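Local coordinates for protein FkbI (Streptomyces hygroscopicus, PDB 1R2J) that binds FAD and probably acts as an acyl-ACP dehydrogenase in making the methoxymalonyl extender unit of the polyketide FK520, at residues 62-65 with 70-73; 6-11 with 36-41; 279-284 with 304-309; 23-28 with 66-71; 317-322 with 331-336. One frame throughout, in Å; residues are numbered along the deposited sequence.

Interaction 1: residues 62-65 with 70-73; sequences AHVG and SLRS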
# COMPACT_ATOMS: atom_id res chain seq x y z
N ALA A 62 -5.35 6.79 -6.24
CA ALA A 62 -6.74 6.83 -5.79
C ALA A 62 -7.61 6.17 -6.85
O ALA A 62 -8.48 5.37 -6.53
CB ALA A 62 -7.18 8.28 -5.56
N HIS A 63 -7.38 6.52 -8.11
CA HIS A 63 -8.18 5.95 -9.20
C HIS A 63 -8.01 4.43 -9.29
O HIS A 63 -8.99 3.70 -9.49
CB HIS A 63 -7.82 6.60 -10.53
CG HIS A 63 -8.66 6.13 -11.67
ND1 HIS A 63 -8.23 5.18 -12.58
CD2 HIS A 63 -9.93 6.44 -12.03
CE1 HIS A 63 -9.19 4.93 -13.44
NE2 HIS A 63 -10.23 5.68 -13.14
N VAL A 64 -6.78 3.95 -9.16
CA VAL A 64 -6.56 2.51 -9.21
C VAL A 64 -7.26 1.88 -8.00
O VAL A 64 -7.86 0.81 -8.10
CB VAL A 64 -5.05 2.17 -9.17
CG1 VAL A 64 -4.86 0.65 -9.15
CG2 VAL A 64 -4.36 2.79 -10.37
N GLY A 65 -7.18 2.55 -6.85
CA GLY A 65 -7.84 2.03 -5.67
C GLY A 65 -9.34 1.86 -5.88
O GLY A 65 -9.94 0.91 -5.39
N SER A 70 -6.40 -4.57 -4.50
CA SER A 70 -5.30 -5.54 -4.49
C SER A 70 -4.23 -4.99 -5.42
O SER A 70 -3.04 -4.94 -5.09
CB SER A 70 -5.76 -6.91 -5.01
OG SER A 70 -6.51 -7.63 -4.06
N LEU A 71 -4.66 -4.55 -6.60
CA LEU A 71 -3.74 -3.98 -7.57
C LEU A 71 -3.09 -2.74 -6.96
O LEU A 71 -1.89 -2.53 -7.08
CB LEU A 71 -4.48 -3.62 -8.86
CG LEU A 71 -3.68 -2.93 -9.97
CD1 LEU A 71 -2.48 -3.79 -10.36
CD2 LEU A 71 -4.59 -2.71 -11.19
N ARG A 72 -3.91 -1.93 -6.29
CA ARG A 72 -3.45 -0.71 -5.64
C ARG A 72 -2.38 -1.05 -4.60
O ARG A 72 -1.39 -0.33 -4.46
CB ARG A 72 -4.64 -0.02 -4.95
CG ARG A 72 -4.49 1.48 -4.67
CD ARG A 72 -3.67 1.78 -3.43
NE ARG A 72 -3.95 0.92 -2.28
CZ ARG A 72 -5.14 0.67 -1.76
NH1 ARG A 72 -6.25 1.20 -2.27
NH2 ARG A 72 -5.23 -0.11 -0.68
N SER A 73 -2.58 -2.15 -3.88
CA SER A 73 -1.62 -2.57 -2.86
C SER A 73 -0.26 -2.89 -3.47
O SER A 73 0.77 -2.67 -2.84
CB SER A 73 -2.16 -3.77 -2.09
OG SER A 73 -3.25 -3.39 -1.27
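V64 and G65 meet L71 and R72 at the corner between two consecutive helices, 54-67 and 69-88, in the helical N-terminal domain of an acyl-CoA dehydrogenase fold. The contact is buried and made by carbon packing. V64 and L71 cross at about a right angle. V64 brings only its CG1 methyl to the partner, because CG1 is anti to the backbone N (chi1 177°). This methyl lies 3.9 Å from L71 CG and equally close to L71 CD2, so it rests on the branch of the leucine. Both V64 and L71 also pack against L8 of helix 5-12.

R72 approaches G65 with the start of its chain. The chain then bends twice, at chi2 (-81°) and chi3 (-41°), and folds the guanidinium back beside the glycine. The guanidinium is turned obliquely to G65 CA, and R72 NH1 lies 3.8 Å from that CA. Having no side chain, G65 lets the helices come close: its CA is 5.2 Å from R72 CA. The closest approach across the corner is R72 CG to G65 CA, at 3.5 Å.

Interaction 2: residues 6-11 with 36-41; sequences ALLTDL and DGLLCA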
# COMPACT_ATOMS: atom_id res chain seq x y z
N ALA A 6 -7.50 6.26 -17.59
CA ALA A 6 -8.35 5.61 -18.58
C ALA A 6 -7.77 4.25 -18.92
O ALA A 6 -8.49 3.26 -19.04
CB ALA A 6 -8.44 6.47 -19.84
N LEU A 7 -6.44 4.21 -19.04
CA LEU A 7 -5.73 2.98 -19.35
C LEU A 7 -5.99 1.90 -18.30
O LEU A 7 -6.22 0.74 -18.66
CB LEU A 7 -4.22 3.25 -19.44
CG LEU A 7 -3.31 2.02 -19.55
CD1 LEU A 7 -3.48 1.40 -20.92
CD2 LEU A 7 -1.86 2.42 -19.34
N LEU A 8 -5.95 2.29 -17.03
CA LEU A 8 -6.16 1.38 -15.90
C LEU A 8 -7.61 0.97 -15.79
O LEU A 8 -7.94 -0.13 -15.32
CB LEU A 8 -5.76 2.04 -14.58
CG LEU A 8 -4.36 1.64 -14.13
CD1 LEU A 8 -4.32 0.14 -13.84
CD2 LEU A 8 -3.39 2.02 -15.21
N THR A 9 -8.49 1.87 -16.22
CA THR A 9 -9.91 1.54 -16.16
C THR A 9 -10.05 0.42 -17.15
O THR A 9 -10.88 -0.48 -16.96
CB THR A 9 -10.89 2.58 -16.75
OG1 THR A 9 -10.71 2.69 -18.16
CG2 THR A 9 -10.73 3.90 -16.06
N ASP A 10 -9.32 0.44 -18.27
CA ASP A 10 -9.63 -0.70 -19.08
C ASP A 10 -8.81 -1.97 -18.99
O ASP A 10 -9.23 -3.03 -19.43
CB ASP A 10 -10.06 -0.39 -20.55
CG ASP A 10 -10.65 1.00 -20.82
OD1 ASP A 10 -10.07 1.78 -21.58
OD2 ASP A 10 -11.74 1.25 -20.26
N LEU A 11 -7.65 -1.79 -18.38
CA LEU A 11 -6.72 -2.81 -18.04
C LEU A 11 -7.61 -3.57 -17.04
O LEU A 11 -8.02 -4.70 -17.29
CB LEU A 11 -5.47 -2.23 -17.37
CG LEU A 11 -4.25 -2.23 -18.30
CD1 LEU A 11 -4.65 -1.65 -19.64
CD2 LEU A 11 -3.11 -1.44 -17.70
N ASP A 36 5.98 0.20 -17.47
CA ASP A 36 5.47 1.50 -17.92
C ASP A 36 5.80 2.59 -16.90
O ASP A 36 5.50 3.76 -17.13
CB ASP A 36 3.95 1.48 -18.13
CG ASP A 36 3.52 0.65 -19.32
OD1 ASP A 36 4.29 0.55 -20.30
OD2 ASP A 36 2.39 0.10 -19.28
N GLY A 37 6.38 2.20 -15.77
CA GLY A 37 6.71 3.17 -14.73
C GLY A 37 5.55 3.46 -13.79
O GLY A 37 5.68 4.24 -12.84
N LEU A 38 4.40 2.85 -14.06
CA LEU A 38 3.24 3.05 -13.21
C LEU A 38 3.53 2.18 -11.99
O LEU A 38 4.43 1.35 -12.04
CB LEU A 38 1.97 2.60 -13.93
CG LEU A 38 1.78 3.21 -15.32
CD1 LEU A 38 0.69 2.45 -16.07
CD2 LEU A 38 1.45 4.69 -15.21
N LEU A 39 2.81 2.35 -10.89
CA LEU A 39 3.10 1.56 -9.69
C LEU A 39 4.40 2.07 -9.07
O LEU A 39 4.73 1.72 -7.94
CB LEU A 39 3.27 0.07 -10.04
CG LEU A 39 2.03 -0.79 -10.32
CD1 LEU A 39 1.17 -0.16 -11.39
CD2 LEU A 39 2.49 -2.16 -10.73
N CYS A 40 5.10 2.89 -9.84
CA CYS A 40 6.39 3.48 -9.48
C CYS A 40 6.46 4.93 -9.93
O CYS A 40 7.54 5.52 -9.94
CB CYS A 40 7.50 2.74 -10.22
SG CYS A 40 8.68 1.90 -9.24
N ALA A 41 5.32 5.48 -10.33
CA ALA A 41 5.24 6.83 -10.88
C ALA A 41 6.14 7.94 -10.33
O ALA A 41 6.56 8.81 -11.09
CB ALA A 41 3.78 7.30 -10.88
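L7, L8 and L38 are brought together by their torsions. In L7, CG is anti to the backbone N (chi1 171°), which sends CD2 across to the partner. L38 holds CG beside its backbone N and anti to the carbonyl carbon (chi1 -52°). Its chi2 is extended (167°), so CD1 becomes the leading atom. L8 has a first torsion well away from a staggered value, and its CD2 still reaches L38.

L38 CD1 therefore receives both neighbours of helix 5-12. It lies 4.1 Å from L7 CD2 and 4.2 Å from L8 CD2. L7 CD2 and L8 CD2 are themselves 4.4 Å apart, so the L38 methyl sits against the pair of them. L7 meets L38 at a slant, while L8 and L38 run past each other in opposite directions. The contact is light and purely apolar. The backbones stay well apart, with 9.9 Å between the CA atoms of L8 and L38.

L38 also packs on L50, and L8 on F60 of helix 54-67. L39, next in the chain, turns to L33, M75 and Q78. At the start of the loop, D36 forms a salt bridge through OD2 with R32 NH1 of helix 27-35.

G37 is where the chain leaves that helix. It takes a positive phi, and backbone bonds to the final helical turn close a Schellman motif. The motif ends helix 27-35, and L38, the next residue, packs on helix 5-12 within the helical N-terminal domain of the acyl-CoA dehydrogenase family.

Interaction 3: residues 279-284 with 304-309; sequences ARVCEY and KHVAAE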
# COMPACT_ATOMS: atom_id res chain seq x y z
N ALA A 279 -9.80 13.31 0.47
CA ALA A 279 -9.04 13.92 -0.62
C ALA A 279 -8.28 15.17 -0.15
O ALA A 279 -7.10 15.34 -0.47
CB ALA A 279 -9.98 14.27 -1.77
N ARG A 280 -8.96 16.04 0.59
CA ARG A 280 -8.34 17.26 1.08
C ARG A 280 -7.11 16.97 1.93
O ARG A 280 -6.06 17.57 1.73
CB ARG A 280 -9.35 18.07 1.92
CG ARG A 280 -10.62 18.50 1.19
CD ARG A 280 -10.33 19.43 0.03
NE ARG A 280 -10.09 18.71 -1.22
CZ ARG A 280 -11.04 18.19 -1.99
NH1 ARG A 280 -12.32 18.30 -1.65
NH2 ARG A 280 -10.71 17.57 -3.11
N VAL A 281 -7.24 16.04 2.86
CA VAL A 281 -6.13 15.71 3.74
C VAL A 281 -4.98 15.07 2.97
O VAL A 281 -3.80 15.29 3.29
CB VAL A 281 -6.61 14.80 4.91
CG1 VAL A 281 -7.03 13.43 4.39
CG2 VAL A 281 -5.52 14.68 5.95
N CYS A 282 -5.31 14.30 1.94
CA CYS A 282 -4.28 13.65 1.12
C CYS A 282 -3.53 14.68 0.29
O CYS A 282 -2.31 14.59 0.12
CB CYS A 282 -4.90 12.60 0.19
SG CYS A 282 -5.56 11.17 1.05
N GLU A 283 -4.27 15.67 -0.21
CA GLU A 283 -3.69 16.74 -1.01
C GLU A 283 -2.72 17.57 -0.17
O GLU A 283 -1.63 17.93 -0.62
CB GLU A 283 -4.81 17.63 -1.56
CG GLU A 283 -5.66 16.96 -2.63
CD GLU A 283 -7.00 17.64 -2.82
OE1 GLU A 283 -7.83 17.13 -3.59
OE2 GLU A 283 -7.21 18.69 -2.18
N TYR A 284 -3.13 17.88 1.06
CA TYR A 284 -2.32 18.66 1.98
C TYR A 284 -1.00 17.95 2.29
O TYR A 284 0.08 18.56 2.27
CB TYR A 284 -3.09 18.89 3.28
CG TYR A 284 -2.38 19.74 4.30
CD1 TYR A 284 -2.38 21.13 4.21
CD2 TYR A 284 -1.73 19.15 5.39
CE1 TYR A 284 -1.75 21.92 5.18
CE2 TYR A 284 -1.09 19.93 6.35
CZ TYR A 284 -1.11 21.31 6.24
OH TYR A 284 -0.50 22.07 7.21
N LYS A 304 -3.37 9.21 6.20
CA LYS A 304 -3.62 7.78 6.19
C LYS A 304 -4.72 7.45 7.20
O LYS A 304 -5.67 6.74 6.88
CB LYS A 304 -2.34 7.01 6.52
CG LYS A 304 -2.49 5.50 6.50
CD LYS A 304 -2.90 4.95 7.85
CE LYS A 304 -3.48 3.54 7.71
NZ LYS A 304 -4.20 3.10 8.95
N HIS A 305 -4.58 8.00 8.40
CA HIS A 305 -5.53 7.75 9.48
C HIS A 305 -6.97 8.12 9.12
O HIS A 305 -7.88 7.28 9.19
CB HIS A 305 -5.09 8.52 10.74
CG HIS A 305 -5.98 8.31 11.92
ND1 HIS A 305 -6.24 7.06 12.44
CD2 HIS A 305 -6.64 9.19 12.70
CE1 HIS A 305 -7.03 7.18 13.49
NE2 HIS A 305 -7.29 8.46 13.67
N VAL A 306 -7.18 9.37 8.72
CA VAL A 306 -8.51 9.85 8.36
C VAL A 306 -9.08 9.16 7.13
O VAL A 306 -10.24 8.75 7.14
CB VAL A 306 -8.51 11.37 8.12
CG1 VAL A 306 -8.19 12.10 9.41
CG2 VAL A 306 -7.48 11.72 7.08
N ALA A 307 -8.28 9.03 6.08
CA ALA A 307 -8.76 8.40 4.85
C ALA A 307 -9.17 6.95 5.12
O ALA A 307 -10.17 6.48 4.60
CB ALA A 307 -7.68 8.45 3.77
N ALA A 308 -8.40 6.27 5.96
CA ALA A 308 -8.71 4.88 6.29
C ALA A 308 -9.99 4.76 7.11
O ALA A 308 -10.88 3.98 6.75
CB ALA A 308 -7.53 4.25 7.04
N GLU A 309 -10.09 5.53 8.19
CA GLU A 309 -11.29 5.48 9.03
C GLU A 309 -12.52 5.91 8.23
O GLU A 309 -13.58 5.29 8.36
CB GLU A 309 -11.12 6.35 10.29
CG GLU A 309 -10.18 5.75 11.34
CD GLU A 309 -10.50 6.16 12.78
OE1 GLU A 309 -10.23 5.36 13.70
OE2 GLU A 309 -11.01 7.28 13.00
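V281 and V306, which touch across the two helices, have no flat groups. The flat groups beside them belong to R280 and E283 of helix 262-287. The R280 guanidinium meets the E283 carboxylate at its edge, with E283 CD in its plane. The grip is side-on: R280 NE binds OE2 and R280 NH2 binds OE1 of E283, each at 3.0 Å. Both bonds are nearly straight, 171° and 169° at the hydrogens. The carboxylate is tilted against the guanidinium. OE1 is met on its syn side, while OE2 is approached from above the carboxylate plane. This two-point (bidentate) salt bridge joins residues three apart on the helix and fixes the rotation of both groups.

The contact between the helices is apolar. V281 CG1 and V306 CG2 lie 3.2 Å apart, closer than usual for two carbons. Each of these methyls is in the crowded position between its own backbone N and carbonyl carbon. V306 CG2 also lies 3.7 Å from V281 CG2, so it faces both branches of that valine. Alongside, C282 SG reaches A307 CB at 4.4 Å, a looser contact on a more buried flank.

Both helices belong to the helical C-terminal domain. C282 also packs on A230, W231 and V234 of helix 219-248. V281 touches L302 and A303, one turn earlier on helix 297-322. On another side of that helix, H305 packs on helix 350-361, and E309 forms a salt bridge with R354 there.

Interaction 4: residues 23-28 with 66-71; sequences GELPRD and SLCSSL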
# COMPACT_ATOMS: atom_id res chain seq x y z
N GLY A 23 -8.34 -14.92 -5.93
CA GLY A 23 -7.22 -14.59 -5.07
C GLY A 23 -5.90 -14.32 -5.76
O GLY A 23 -4.84 -14.51 -5.16
N GLU A 24 -5.94 -13.88 -7.02
CA GLU A 24 -4.70 -13.62 -7.73
C GLU A 24 -4.83 -12.61 -8.87
O GLU A 24 -5.86 -12.53 -9.53
CB GLU A 24 -4.12 -14.93 -8.26
CG GLU A 24 -2.60 -14.90 -8.38
CD GLU A 24 -2.01 -16.23 -8.83
OE1 GLU A 24 -0.77 -16.40 -8.71
OE2 GLU A 24 -2.77 -17.09 -9.31
N LEU A 25 -3.76 -11.85 -9.09
CA LEU A 25 -3.70 -10.87 -10.16
C LEU A 25 -2.84 -11.46 -11.27
O LEU A 25 -1.95 -12.27 -11.02
CB LEU A 25 -3.05 -9.57 -9.66
CG LEU A 25 -3.77 -8.70 -8.63
CD1 LEU A 25 -2.84 -7.59 -8.15
CD2 LEU A 25 -5.03 -8.12 -9.26
N PRO A 26 -3.08 -11.06 -12.53
CA PRO A 26 -2.28 -11.58 -13.64
C PRO A 26 -0.85 -11.05 -13.56
O PRO A 26 -0.63 -9.84 -13.54
CB PRO A 26 -3.01 -11.05 -14.88
CG PRO A 26 -4.40 -10.76 -14.40
CD PRO A 26 -4.18 -10.21 -13.02
N ARG A 27 0.12 -11.96 -13.52
CA ARG A 27 1.53 -11.60 -13.47
C ARG A 27 1.91 -10.68 -14.63
O ARG A 27 2.64 -9.71 -14.45
CB ARG A 27 2.40 -12.86 -13.53
CG ARG A 27 1.93 -13.86 -14.58
CD ARG A 27 2.92 -15.00 -14.80
NE ARG A 27 4.07 -14.60 -15.61
CZ ARG A 27 5.03 -15.42 -16.01
NH1 ARG A 27 4.98 -16.71 -15.68
NH2 ARG A 27 6.04 -14.97 -16.74
N ASP A 28 1.39 -11.00 -15.81
CA ASP A 28 1.65 -10.21 -17.02
C ASP A 28 1.22 -8.75 -16.91
O ASP A 28 1.84 -7.87 -17.51
CB ASP A 28 0.94 -10.84 -18.23
CG ASP A 28 1.70 -12.03 -18.80
OD1 ASP A 28 1.18 -12.66 -19.75
OD2 ASP A 28 2.80 -12.33 -18.31
N SER A 66 -9.94 2.79 -6.62
CA SER A 66 -11.37 2.75 -6.89
C SER A 66 -11.75 1.56 -7.78
O SER A 66 -12.92 1.19 -7.85
CB SER A 66 -11.82 4.05 -7.57
OG SER A 66 -11.44 4.08 -8.94
N LEU A 67 -10.76 0.99 -8.46
CA LEU A 67 -11.00 -0.15 -9.35
C LEU A 67 -10.72 -1.49 -8.67
O LEU A 67 -11.55 -2.40 -8.71
CB LEU A 67 -10.10 -0.03 -10.59
CG LEU A 67 -10.23 1.23 -11.43
CD1 LEU A 67 -9.13 1.26 -12.49
CD2 LEU A 67 -11.61 1.29 -12.07
N CYS A 68 -9.55 -1.60 -8.05
CA CYS A 68 -9.15 -2.83 -7.36
C CYS A 68 -8.09 -2.47 -6.33
O CYS A 68 -7.03 -1.96 -6.69
CB CYS A 68 -8.58 -3.84 -8.37
SG CYS A 68 -7.74 -5.24 -7.60
N SER A 69 -8.37 -2.73 -5.06
CA SER A 69 -7.41 -2.39 -4.01
C SER A 69 -6.25 -3.39 -3.90
O SER A 69 -5.25 -3.09 -3.27
CB SER A 69 -8.13 -2.25 -2.66
OG SER A 69 -9.07 -1.18 -2.70
N SER A 70 -6.40 -4.57 -4.50
CA SER A 70 -5.30 -5.54 -4.49
C SER A 70 -4.23 -4.99 -5.42
O SER A 70 -3.04 -4.94 -5.09
CB SER A 70 -5.76 -6.91 -5.01
OG SER A 70 -6.51 -7.63 -4.06
N LEU A 71 -4.66 -4.55 -6.60
CA LEU A 71 -3.74 -3.98 -7.57
C LEU A 71 -3.09 -2.74 -6.96
O LEU A 71 -1.89 -2.53 -7.08
CB LEU A 71 -4.48 -3.62 -8.86
CG LEU A 71 -3.68 -2.93 -9.97
CD1 LEU A 71 -2.48 -3.79 -10.36
CD2 LEU A 71 -4.59 -2.71 -11.19
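L25 touches C68, S70 and L71 with its two methyl branches, and this leucine makes the whole contact. CD1 goes to the first turn of helix 69-88. It lies 3.8 Å from L71 CA and 4.0 Å from S70 C, so it rests against the backbone of that turn. The side chains follow at longer range, with L25 CD1 4.4 Å from L71 CB. The other branch, CD2, comes to 4.3 Å from C68 SG. CG of L25 is beside its backbone N and anti to the carbonyl carbon (chi1 -68°). This points the branched end toward the helix start.

The second shell holds both sides in place. C68 SG accepts a hydrogen bond from L71 N at 3.3 Å, nearly straight at 167°. The sulfur thus serves both as an apolar surface for L25 and as an acceptor for a helix N-H. S70 turns its hydroxyl to A188, and OG is hydrogen-bonded to A188 N. L25 also packs on A188. Its backbone N is hydrogen-bonded to Y148 OH, and W19 of helix 16-22 covers another part of its side chain.

Two helix starts are therefore neighbours here. P26 is the N-cap of helix 27-35, and C68 is the N-cap of helix 69-88. The S70 side chain is about 8 Å from the bound FAD. This is a side-chain N-cap at the start of helix 69-88, with a leucine against the first turn, in the helical N-terminal domain of the acyl-CoA dehydrogenase fold.

Interaction 5: residues 317-322 with 331-336; sequences TAAQVL and HVVERA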
# COMPACT_ATOMS: atom_id res chain seq x y z
N THR A 317 -21.48 2.23 4.85
CA THR A 317 -22.61 3.06 4.44
C THR A 317 -23.08 2.69 3.03
O THR A 317 -24.28 2.58 2.77
CB THR A 317 -22.23 4.54 4.50
OG1 THR A 317 -21.93 4.89 5.86
CG2 THR A 317 -23.37 5.43 3.99
N ALA A 318 -22.12 2.50 2.13
CA ALA A 318 -22.43 2.15 0.75
C ALA A 318 -23.08 0.76 0.71
O ALA A 318 -24.02 0.52 -0.05
CB ALA A 318 -21.16 2.16 -0.12
N ALA A 319 -22.56 -0.16 1.52
CA ALA A 319 -23.13 -1.50 1.56
C ALA A 319 -24.58 -1.42 2.00
O ALA A 319 -25.42 -2.16 1.51
CB ALA A 319 -22.33 -2.39 2.51
N GLN A 320 -24.86 -0.52 2.94
CA GLN A 320 -26.22 -0.35 3.45
C GLN A 320 -27.15 0.12 2.32
O GLN A 320 -28.25 -0.39 2.15
CB GLN A 320 -26.23 0.67 4.58
CG GLN A 320 -27.59 0.85 5.25
CD GLN A 320 -27.95 -0.34 6.10
OE1 GLN A 320 -29.12 -0.55 6.45
NE2 GLN A 320 -26.95 -1.14 6.46
N VAL A 321 -26.69 1.11 1.56
CA VAL A 321 -27.45 1.67 0.45
C VAL A 321 -27.77 0.61 -0.61
O VAL A 321 -28.93 0.44 -1.00
CB VAL A 321 -26.67 2.84 -0.21
CG1 VAL A 321 -27.41 3.34 -1.45
CG2 VAL A 321 -26.51 3.98 0.81
N LEU A 322 -26.74 -0.10 -1.06
CA LEU A 322 -26.95 -1.14 -2.06
C LEU A 322 -27.78 -2.30 -1.55
O LEU A 322 -28.44 -2.98 -2.32
CB LEU A 322 -25.62 -1.66 -2.59
CG LEU A 322 -25.15 -0.82 -3.78
CD1 LEU A 322 -24.55 0.49 -3.29
CD2 LEU A 322 -24.14 -1.61 -4.58
N HIS A 331 -18.67 -7.76 -5.94
CA HIS A 331 -18.96 -6.34 -5.75
C HIS A 331 -17.96 -5.33 -5.21
O HIS A 331 -17.37 -5.53 -4.17
CB HIS A 331 -20.24 -6.19 -4.92
CG HIS A 331 -21.14 -5.09 -5.39
ND1 HIS A 331 -22.20 -5.31 -6.24
CD2 HIS A 331 -21.09 -3.75 -5.18
CE1 HIS A 331 -22.76 -4.15 -6.55
NE2 HIS A 331 -22.10 -3.19 -5.93
N VAL A 332 -17.86 -4.21 -5.94
CA VAL A 332 -17.00 -3.09 -5.55
C VAL A 332 -17.29 -2.72 -4.10
O VAL A 332 -16.37 -2.50 -3.32
CB VAL A 332 -17.24 -1.81 -6.42
CG1 VAL A 332 -16.63 -1.99 -7.77
CG2 VAL A 332 -18.74 -1.53 -6.55
N VAL A 333 -18.56 -2.66 -3.74
CA VAL A 333 -18.93 -2.31 -2.37
C VAL A 333 -18.59 -3.46 -1.43
O VAL A 333 -18.15 -3.24 -0.30
CB VAL A 333 -20.42 -1.92 -2.27
CG1 VAL A 333 -20.81 -1.72 -0.82
CG2 VAL A 333 -20.65 -0.62 -3.03
N GLU A 334 -18.78 -4.68 -1.91
CA GLU A 334 -18.47 -5.89 -1.14
C GLU A 334 -16.99 -5.89 -0.76
O GLU A 334 -16.62 -6.10 0.40
CB GLU A 334 -18.76 -7.13 -1.98
CG GLU A 334 -17.84 -8.32 -1.67
CD GLU A 334 -18.14 -8.89 -0.32
OE1 GLU A 334 -17.26 -9.54 0.29
OE2 GLU A 334 -19.28 -8.67 0.14
N ARG A 335 -16.14 -5.67 -1.76
CA ARG A 335 -14.69 -5.63 -1.58
C ARG A 335 -14.23 -4.41 -0.78
O ARG A 335 -13.30 -4.51 0.02
CB ARG A 335 -14.00 -5.65 -2.95
CG ARG A 335 -14.20 -6.94 -3.72
CD ARG A 335 -13.41 -6.96 -5.02
NE ARG A 335 -14.04 -6.17 -6.08
CZ ARG A 335 -13.69 -4.94 -6.43
NH1 ARG A 335 -12.71 -4.32 -5.80
NH2 ARG A 335 -14.31 -4.34 -7.44
N ALA A 336 -14.86 -3.27 -1.01
CA ALA A 336 -14.50 -2.05 -0.29
C ALA A 336 -14.67 -2.27 1.21
O ALA A 336 -13.84 -1.86 2.01
CB ALA A 336 -15.39 -0.88 -0.74
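Helix 317-322 and helix 332-336 run roughly antiparallel, with 147° between their directions, and the segments touch through A318, A319, L322, H331 and V333. Their axes approach to 9.2 Å. They are consecutive helices joined by a connection with no helix or strand, part of which is not modelled, so they form a helical hairpin in the C-terminal domain of the acyl-CoA dehydrogenase fold. The backbones come closest at A319 and V333, whose CA atoms are 5.8 Å apart. The small side chains of A318 and A319 are consistent with this close approach.

V333 is the central side chain. Its two methyls divide the partners. CG1 is anti to the backbone N (chi1 173°) and sits over the backbone of the alanine turn, 3.3 Å from A319 N. It also touches the beta carbon of A319 at 3.7 Å. CG2 faces the other way along the helix, toward L322, with 3.9 Å to its CD2. A318 CB lies near both methyls of V333, and A318 also packs on C240 of helix 219-248 and L271 of helix 262-287. V333 packs on A243 of helix 219-248.

At the end of the hairpin nearest the connection, L322 also meets H331, the N-cap residue of the second helix. The leucine crosses the imidazole at a slant. The model puts L322 CD2 2.9 Å from H331 NE2, which is too short for ordinary packing, so the exact placing of this pair is doubtful. The ring of H331 is turned back on its own helix, with V333 N in its plane at the edge.

In the fold
Interactions 1, 2 and 4 form one continuous cluster in the N-terminal domain. Interactions 1 and 4 share S70 and L71, and their centres are 8 Å apart. Interaction 2 joins them through L8, whose CD1 is 3.9 Å from L71 CD2. Interactions 3 and 5 lie in the C-terminal domain and both use helix 297-322, but their centres are 20 Å apart and they do not touch. Interactions 4 and 5 touch across the two domains, where R335 NH2 packs 3.6 Å from L67 O. Interactions 1 and 4 are nearest the cofactor: the side chains of R72 and S70 each lie about 8 Å from FAD. Interactions 2, 3 and 5 are away from the annotated sites.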